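Local coordinates for vacuolar-sorting protein BRO1 (Saccharomyces cerevisiae, PDB 1ZB1) that recruits the deubiquitinase DOA4 to endosomes and helps to concentrate and sort cargo proteins into the intralumenal vesicles of multivesicular bodies, at residues Q207-L210 and I211-S215; L265-E269 and E270-G274; L280-S283 and M284-I288. All coordinates share one frame; numbering follows the deposited sequence.

The three contacts follow one another along the chain of the largely helical Bro1 domain. Contact 1 forms the first turns of helix 208-230, contact 2 the end of helix 242-269 and the loop beyond it, and contact 3 the middle of helix 275-290. Contacts 1 and 2 meet directly, with Y208 CD1 3.6 Å from L265 CB, although their centres are about 14 Å apart. Contact 3 lies about 17 Å from either of the others, centre to centre, and touches neither. Together they sample three successive helices of the Bro1 domain, which may bind SNF7; all three lie within the chain and join successive helical turns or close a helix end.

Contact 1: Q207-L210 and I211-S215; sequences QYTL and ISKLS
I211 carries CG1 beside its backbone N (chi1 -71°), and a further turn about CG1 (chi2 61°) folds CD1 back toward the residue four places earlier. The methyl thereby reaches to 3.0 Å from Q207 O, a close approach for carbon and oxygen, with Q207 CB at 4.1 Å from the same CD1. That carbonyl also accepts the I211 backbone N-H, at 163° through the hydrogen, so the I211 main chain and the folded end of its side chain converge on one oxygen of the N-cap residue. The next three residues continue the i to i+4 pattern: S212 N bonds to Y208 O, K213 N to T209 O, and L214 N to L210 O at 3.0 Å. K213 lies alongside T209, both side chains running the same way, with CD 4.0 Å from T209 OG1. L210 and L214 meet methyl to methyl. The separation of 3.3 Å between L210 CD2 and L214 CD1 is tighter than normal carbon packing, and this short contact is doubtful. Further along, I211 O is gripped twice by S215: its backbone N bonds at 2.8 Å, while S215 OG, 2.9 Å from the same oxygen, donates from above the carbonyl plane. The stretch opens helix 208-230 between two helices and a loop. L210 and L214 pack on helix 176-198, through L198 and F194, and K213 is backbone-bonded to L341 of the loop, whereas Y208 rests on L265 and E269 of helix 242-269, where I211 also touches Y262 and S212 O accepts a hydrogen bond from S259 OG.

Contact 2: L265-E269 and E270-G274; sequences LHLEE and ENRVG
R272 N returns to L267 O at 2.7 Å across the helix end, because N271 takes a positive phi (54°) and turns the chain back on the carbonyls of L267 and E268, while E270 N is held by weak bonds to both H266 O and L267 O. Among the side chains, E270 lays its CG methylene over one face of the H266 imidazole. The carbon stands 3.9 Å from the ring centroid and 29° off the ring normal, a CH-pi contact, with NE2 of H266 the ring atom nearest to E270 CG at 3.5 Å. The first torsion of E270 (chi1 -60°), which holds CG beside the backbone N, puts the methylene there; the bend at the second then turns the carboxylate back beside the ring. That group is inclined to the imidazole by 41°, and its OE2 lies 3.7 Å from H266 NE2. L267 lays CD2 over one face of the R272 guanidinium, off-centre toward its rim. The closest guanidinium nitrogen is NH2, 3.8 Å from L267 CD2, so this is apolar cover of a charged group whose strongest polar partner is E275, salt-bridged through NH1. E268 is likewise tied outside the turn, by a salt bridge to K313 of helix 303-322. With N271 as the C-prime residue, and a weak bond from N271 N to E268 O at 3.1 Å within the wider R272 to L267 closure, this is a Schellman motif, which ends helix 242-269 and leads through a short loop to G274, the N-cap of helix 275-290.

Contact 3: L280-S283 and M284-I288; sequences LDFS and MQQLI
Successive turns in the middle of helix 275-290 are linked by two side-chain pairs four residues apart, one polar and one aromatic: D281 with Q285, and F282 with Q286. In the first, Q285 NE2 donates to D281 OD1 at 3.1 Å. The donor comes to the anti side of the carboxylate and lies somewhat out of its plane, while the amide and carboxylate planes are almost perpendicular, 87° apart. Q285 is thus joined to D281 twice, since its backbone N also bonds to D281 O at 3.2 Å. The one side-chain bond, bent at the hydrogen, restrains the Q285 amide on this exposed face. In the second pair, Q286 holds CG beside its backbone N (chi1 -72°), which sets that methylene over one face of the F282 ring. The carbon is 4.1 Å from the ring centroid and 23° off the normal, displaced toward the rim near CZ, so it makes a CH-pi contact. The bend at the second torsion then keeps the amide close to the same ring, with Q286 NE2 3.8 Å from F282 CE1. Its other end, OE1, is held outside the helix by a hydrogen bond with H253 ND1, which helps to orient the amide as the ring supports the aliphatic part of the chain. Beneath both pairs the backbone is regular alpha-helix: M284 N bonds to L280 O and Q286 N to F282 O, and L287 N reaches S283 O at 3.0 Å. Two helices flank the segment. On helix 242-269, F282 touches A260, Q286 touches K256, and the buried S283 OG is hydrogen-bonded with S257 O; on helix 303-322, L280 packs on L310 and L287 on F306, while S283 and L287 touch both helices.

Contact 1: Q207-L210 and I211-S215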
loop_
_atom_site.group_PDB
_atom_site.type_symbol
_atom_site.label_atom_id
_atom_site.label_comp_id
_atom_site.label_asym_id
_atom_site.label_seq_id
_atom_site.Cartn_x
_atom_site.Cartn_y
_atom_site.Cartn_z
ATOM N N GLN A 207 22.762 13.787 -8.681
ATOM C CA GLN A 207 22.083 14.892 -8.006
ATOM C C GLN A 207 22.008 14.612 -6.510
ATOM O O GLN A 207 20.925 14.410 -5.952
ATOM C CB GLN A 207 20.669 15.073 -8.561
ATOM C CG GLN A 207 20.601 15.726 -9.932
ATOM C CD GLN A 207 19.171 15.960 -10.382
ATOM O OE1 GLN A 207 18.439 15.016 -10.685
ATOM N NE2 GLN A 207 18.760 17.223 -10.413
ATOM N N TYR A 208 23.172 14.613 -5.876
ATOM C CA TYR A 208 23.302 14.339 -4.452
ATOM C C TYR A 208 22.204 14.942 -3.591
ATOM O O TYR A 208 21.566 14.239 -2.807
ATOM C CB TYR A 208 24.675 14.814 -3.975
ATOM C CG TYR A 208 25.813 14.125 -4.698
ATOM C CD1 TYR A 208 27.084 14.700 -4.757
ATOM C CD2 TYR A 208 25.617 12.897 -5.330
ATOM C CE1 TYR A 208 28.127 14.066 -5.433
ATOM C CE2 TYR A 208 26.649 12.257 -6.002
ATOM C CZ TYR A 208 27.899 12.847 -6.052
ATOM O OH TYR A 208 28.912 12.215 -6.732
ATOM N N THR A 209 21.980 16.238 -3.742
ATOM C CA THR A 209 20.963 16.927 -2.966
ATOM C C THR A 209 19.573 16.290 -3.126
ATOM O O THR A 209 18.854 16.094 -2.145
ATOM C CB THR A 209 20.910 18.419 -3.367
ATOM O OG1 THR A 209 19.881 19.085 -2.625
ATOM C CG2 THR A 209 20.643 18.561 -4.860
ATOM N N LEU A 210 19.208 15.953 -4.360
ATOM C CA LEU A 210 17.902 15.352 -4.642
ATOM C C LEU A 210 17.741 14.004 -3.933
ATOM O O LEU A 210 16.790 13.798 -3.173
ATOM C CB LEU A 210 17.736 15.142 -6.150
ATOM C CG LEU A 210 16.356 15.279 -6.812
ATOM C CD1 LEU A 210 16.346 14.426 -8.072
ATOM C CD2 LEU A 210 15.243 14.848 -5.882
ATOM N N ILE A 211 18.669 13.089 -4.199
ATOM C CA ILE A 211 18.634 11.761 -3.596
ATOM C C ILE A 211 18.524 11.873 -2.080
ATOM O O ILE A 211 17.732 11.168 -1.455
ATOM C CB ILE A 211 19.896 10.941 -3.977
ATOM C CG1 ILE A 211 19.835 10.539 -5.455
ATOM C CG2 ILE A 211 19.984 9.671 -3.136
ATOM C CD1 ILE A 211 19.788 11.691 -6.409
ATOM N N SER A 212 19.306 12.776 -1.496
ATOM C CA SER A 212 19.291 12.987 -0.054
ATOM C C SER A 212 17.897 13.343 0.473
ATOM O O SER A 212 17.427 12.764 1.457
ATOM C CB SER A 212 20.274 14.096 0.322
ATOM O OG SER A 212 20.219 14.363 1.709
ATOM N N LYS A 213 17.244 14.299 -0.182
ATOM C CA LYS A 213 15.910 14.739 0.229
ATOM C C LYS A 213 14.869 13.631 0.073
ATOM O O LYS A 213 14.031 13.435 0.952
ATOM C CB LYS A 213 15.491 15.966 -0.591
ATOM C CG LYS A 213 16.530 17.076 -0.571
ATOM C CD LYS A 213 16.159 18.253 -1.461
ATOM C CE LYS A 213 15.136 19.154 -0.799
ATOM N NZ LYS A 213 15.026 20.450 -1.524
ATOM N N LEU A 214 14.923 12.918 -1.049
ATOM C CA LEU A 214 13.985 11.831 -1.315
ATOM C C LEU A 214 14.196 10.681 -0.336
ATOM O O LEU A 214 13.239 10.019 0.074
ATOM C CB LEU A 214 14.157 11.321 -2.749
ATOM C CG LEU A 214 13.747 12.299 -3.855
ATOM C CD1 LEU A 214 14.195 11.772 -5.200
ATOM C CD2 LEU A 214 12.241 12.501 -3.817
ATOM N N SER A 215 15.456 10.445 0.028
ATOM C CA SER A 215 15.793 9.387 0.964
ATOM C C SER A 215 15.266 9.737 2.341
ATOM O O SER A 215 14.779 8.872 3.059
ATOM C CB SER A 215 17.310 9.187 1.031
ATOM O OG SER A 215 17.790 8.578 -0.153
#

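Contact 2: L265-E269 and E270-G274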
loop_
_atom_site.group_PDB
_atom_site.type_symbol
_atom_site.label_atom_id
_atom_site.label_comp_id
_atom_site.label_asym_id
_atom_site.label_seq_id
_atom_site.Cartn_x
_atom_site.Cartn_y
_atom_site.Cartn_z
ATOM N N LEU A 265 28.076 14.024 0.460
ATOM C CA LEU A 265 28.722 14.111 -0.843
ATOM C C LEU A 265 28.481 15.496 -1.441
ATOM O O LEU A 265 29.283 15.994 -2.231
ATOM C CB LEU A 265 28.181 13.036 -1.789
ATOM C CG LEU A 265 28.520 11.584 -1.440
ATOM C CD1 LEU A 265 27.969 10.663 -2.512
ATOM C CD2 LEU A 265 30.031 11.415 -1.327
ATOM N N HIS A 266 27.371 16.113 -1.051
ATOM C CA HIS A 266 27.031 17.447 -1.524
ATOM C C HIS A 266 27.909 18.474 -0.814
ATOM O O HIS A 266 28.442 19.391 -1.441
ATOM C CB HIS A 266 25.551 17.739 -1.259
ATOM C CG HIS A 266 25.210 19.195 -1.274
ATOM N ND1 HIS A 266 24.945 19.906 -0.123
ATOM C CD2 HIS A 266 25.133 20.084 -2.292
ATOM C CE1 HIS A 266 24.721 21.171 -0.432
ATOM N NE2 HIS A 266 24.832 21.306 -1.742
ATOM N N LEU A 267 28.057 18.314 0.498
ATOM C CA LEU A 267 28.876 19.221 1.291
ATOM C C LEU A 267 30.316 19.233 0.784
ATOM O O LEU A 267 30.969 20.276 0.771
ATOM C CB LEU A 267 28.841 18.814 2.766
ATOM C CG LEU A 267 27.474 18.927 3.443
ATOM C CD1 LEU A 267 27.575 18.461 4.885
ATOM C CD2 LEU A 267 26.993 20.364 3.381
ATOM N N GLU A 268 30.806 18.070 0.367
ATOM C CA GLU A 268 32.163 17.959 -0.158
ATOM C C GLU A 268 32.229 18.679 -1.496
ATOM O O GLU A 268 33.263 19.228 -1.873
ATOM C CB GLU A 268 32.546 16.492 -0.361
ATOM C CG GLU A 268 33.775 16.311 -1.242
ATOM C CD GLU A 268 34.112 14.861 -1.499
ATOM O OE1 GLU A 268 33.185 14.073 -1.781
ATOM O OE2 GLU A 268 35.308 14.510 -1.432
ATOM N N GLU A 269 31.111 18.658 -2.208
ATOM C CA GLU A 269 30.996 19.299 -3.511
ATOM C C GLU A 269 31.026 20.815 -3.310
ATOM O O GLU A 269 31.443 21.561 -4.193
ATOM C CB GLU A 269 29.682 18.869 -4.171
ATOM C CG GLU A 269 29.664 18.923 -5.690
ATOM C CD GLU A 269 28.394 18.316 -6.273
ATOM O OE1 GLU A 269 27.293 18.837 -5.982
ATOM O OE2 GLU A 269 28.498 17.317 -7.017
ATOM N N GLU A 270 30.587 21.259 -2.135
ATOM C CA GLU A 270 30.564 22.679 -1.796
ATOM C C GLU A 270 31.821 23.047 -1.015
ATOM O O GLU A 270 31.879 24.096 -0.375
ATOM C CB GLU A 270 29.337 23.005 -0.942
ATOM C CG GLU A 270 28.001 22.700 -1.594
ATOM C CD GLU A 270 27.651 23.664 -2.709
ATOM O OE1 GLU A 270 28.350 23.673 -3.744
ATOM O OE2 GLU A 270 26.669 24.418 -2.545
ATOM N N ASN A 271 32.821 22.174 -1.062
ATOM C CA ASN A 271 34.075 22.402 -0.353
ATOM C C ASN A 271 33.858 22.674 1.131
ATOM O O ASN A 271 34.578 23.472 1.736
ATOM C CB ASN A 271 34.840 23.571 -0.979
ATOM C CG ASN A 271 35.343 23.257 -2.373
ATOM O OD1 ASN A 271 36.096 22.304 -2.576
ATOM N ND2 ASN A 271 34.928 24.062 -3.345
ATOM N N ARG A 272 32.859 22.021 1.715
ATOM C CA ARG A 272 32.585 22.194 3.133
ATOM C C ARG A 272 32.925 20.922 3.896
ATOM O O ARG A 272 32.090 20.358 4.609
ATOM C CB ARG A 272 31.121 22.583 3.365
ATOM C CG ARG A 272 30.849 24.064 3.143
ATOM C CD ARG A 272 29.531 24.498 3.766
ATOM N NE ARG A 272 28.373 24.149 2.951
ATOM C CZ ARG A 272 27.113 24.279 3.355
ATOM N NH1 ARG A 272 26.846 24.743 4.569
ATOM N NH2 ARG A 272 26.116 23.957 2.541
ATOM N N VAL A 273 34.165 20.473 3.728
ATOM C CA VAL A 273 34.646 19.277 4.402
ATOM C C VAL A 273 34.601 19.568 5.898
ATOM O O VAL A 273 34.503 20.725 6.303
ATOM C CB VAL A 273 36.090 18.949 3.975
ATOM C CG1 VAL A 273 36.517 17.609 4.552
ATOM C CG2 VAL A 273 36.187 18.931 2.456
ATOM N N GLY A 274 34.670 18.530 6.719
ATOM C CA GLY A 274 34.608 18.745 8.151
ATOM C C GLY A 274 33.143 18.777 8.526
ATOM O O GLY A 274 32.713 18.134 9.483
#

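Contact 3: L280-S283 and M284-I288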
loop_
_atom_site.group_PDB
_atom_site.type_symbol
_atom_site.label_atom_id
_atom_site.label_comp_id
_atom_site.label_asym_id
_atom_site.label_seq_id
_atom_site.Cartn_x
_atom_site.Cartn_y
_atom_site.Cartn_z
ATOM N N LEU A 280 28.961 12.286 7.398
ATOM C CA LEU A 280 29.340 10.923 7.038
ATOM C C LEU A 280 29.404 10.141 8.345
ATOM O O LEU A 280 29.139 8.939 8.390
ATOM C CB LEU A 280 30.700 10.908 6.339
ATOM C CG LEU A 280 30.682 11.146 4.825
ATOM C CD1 LEU A 280 30.128 9.919 4.126
ATOM C CD2 LEU A 280 29.845 12.368 4.498
ATOM N N ASP A 281 29.753 10.857 9.407
ATOM C CA ASP A 281 29.845 10.294 10.747
ATOM C C ASP A 281 28.437 9.840 11.128
ATOM O O ASP A 281 28.226 8.695 11.530
ATOM C CB ASP A 281 30.331 11.375 11.719
ATOM C CG ASP A 281 30.914 10.801 12.992
ATOM O OD1 ASP A 281 30.181 10.116 13.739
ATOM O OD2 ASP A 281 32.113 11.042 13.248
ATOM N N PHE A 282 27.475 10.750 10.983
ATOM C CA PHE A 282 26.080 10.468 11.300
ATOM C C PHE A 282 25.542 9.324 10.449
ATOM O O PHE A 282 24.810 8.464 10.943
ATOM C CB PHE A 282 25.223 11.715 11.075
ATOM C CG PHE A 282 23.761 11.500 11.338
ATOM C CD1 PHE A 282 23.301 11.252 12.629
ATOM C CD2 PHE A 282 22.840 11.542 10.295
ATOM C CE1 PHE A 282 21.943 11.049 12.879
ATOM C CE2 PHE A 282 21.480 11.340 10.533
ATOM C CZ PHE A 282 21.032 11.094 11.827
ATOM N N SER A 283 25.906 9.322 9.172
ATOM C CA SER A 283 25.467 8.282 8.253
ATOM C C SER A 283 25.889 6.900 8.749
ATOM O O SER A 283 25.088 5.966 8.771
ATOM C CB SER A 283 26.053 8.526 6.863
ATOM O OG SER A 283 25.611 7.542 5.943
ATOM N N MET A 284 27.154 6.777 9.143
ATOM C CA MET A 284 27.687 5.515 9.642
ATOM C C MET A 284 26.912 5.047 10.871
ATOM O O MET A 284 26.625 3.863 11.012
ATOM C CB MET A 284 29.170 5.662 10.001
ATOM C CG MET A 284 29.822 4.370 10.493
ATOM S SD MET A 284 29.929 3.092 9.217
ATOM C CE MET A 284 28.510 2.116 9.566
ATOM N N GLN A 285 26.590 5.984 11.758
ATOM C CA GLN A 285 25.835 5.677 12.968
ATOM C C GLN A 285 24.515 4.998 12.600
ATOM O O GLN A 285 24.203 3.911 13.082
ATOM C CB GLN A 285 25.543 6.962 13.750
ATOM C CG GLN A 285 26.766 7.631 14.365
ATOM C CD GLN A 285 26.440 8.986 14.980
ATOM O OE1 GLN A 285 25.483 9.121 15.743
ATOM N NE2 GLN A 285 27.240 9.997 14.650
ATOM N N GLN A 286 23.748 5.659 11.737
ATOM C CA GLN A 286 22.462 5.144 11.295
ATOM C C GLN A 286 22.570 3.787 10.612
ATOM O O GLN A 286 21.747 2.905 10.850
ATOM C CB GLN A 286 21.793 6.153 10.364
ATOM C CG GLN A 286 21.277 7.379 11.089
ATOM C CD GLN A 286 20.284 7.019 12.180
ATOM O OE1 GLN A 286 19.313 6.295 11.938
ATOM N NE2 GLN A 286 20.516 7.524 13.384
ATOM N N LEU A 287 23.579 3.613 9.764
ATOM C CA LEU A 287 23.750 2.334 9.087
ATOM C C LEU A 287 23.976 1.234 10.125
ATOM O O LEU A 287 23.424 0.137 10.017
ATOM C CB LEU A 287 24.935 2.379 8.123
ATOM C CG LEU A 287 25.245 1.038 7.455
ATOM C CD1 LEU A 287 24.072 0.610 6.597
ATOM C CD2 LEU A 287 26.506 1.156 6.606
ATOM N N ILE A 288 24.794 1.525 11.131
ATOM C CA ILE A 288 25.054 0.539 12.175
ATOM C C ILE A 288 23.756 0.238 12.933
ATOM O O ILE A 288 23.478 -0.914 13.261
ATOM C CB ILE A 288 26.146 1.031 13.158
ATOM C CG1 ILE A 288 27.499 1.076 12.442
ATOM C CG2 ILE A 288 26.237 0.091 14.361
ATOM C CD1 ILE A 288 28.607 1.750 13.237
#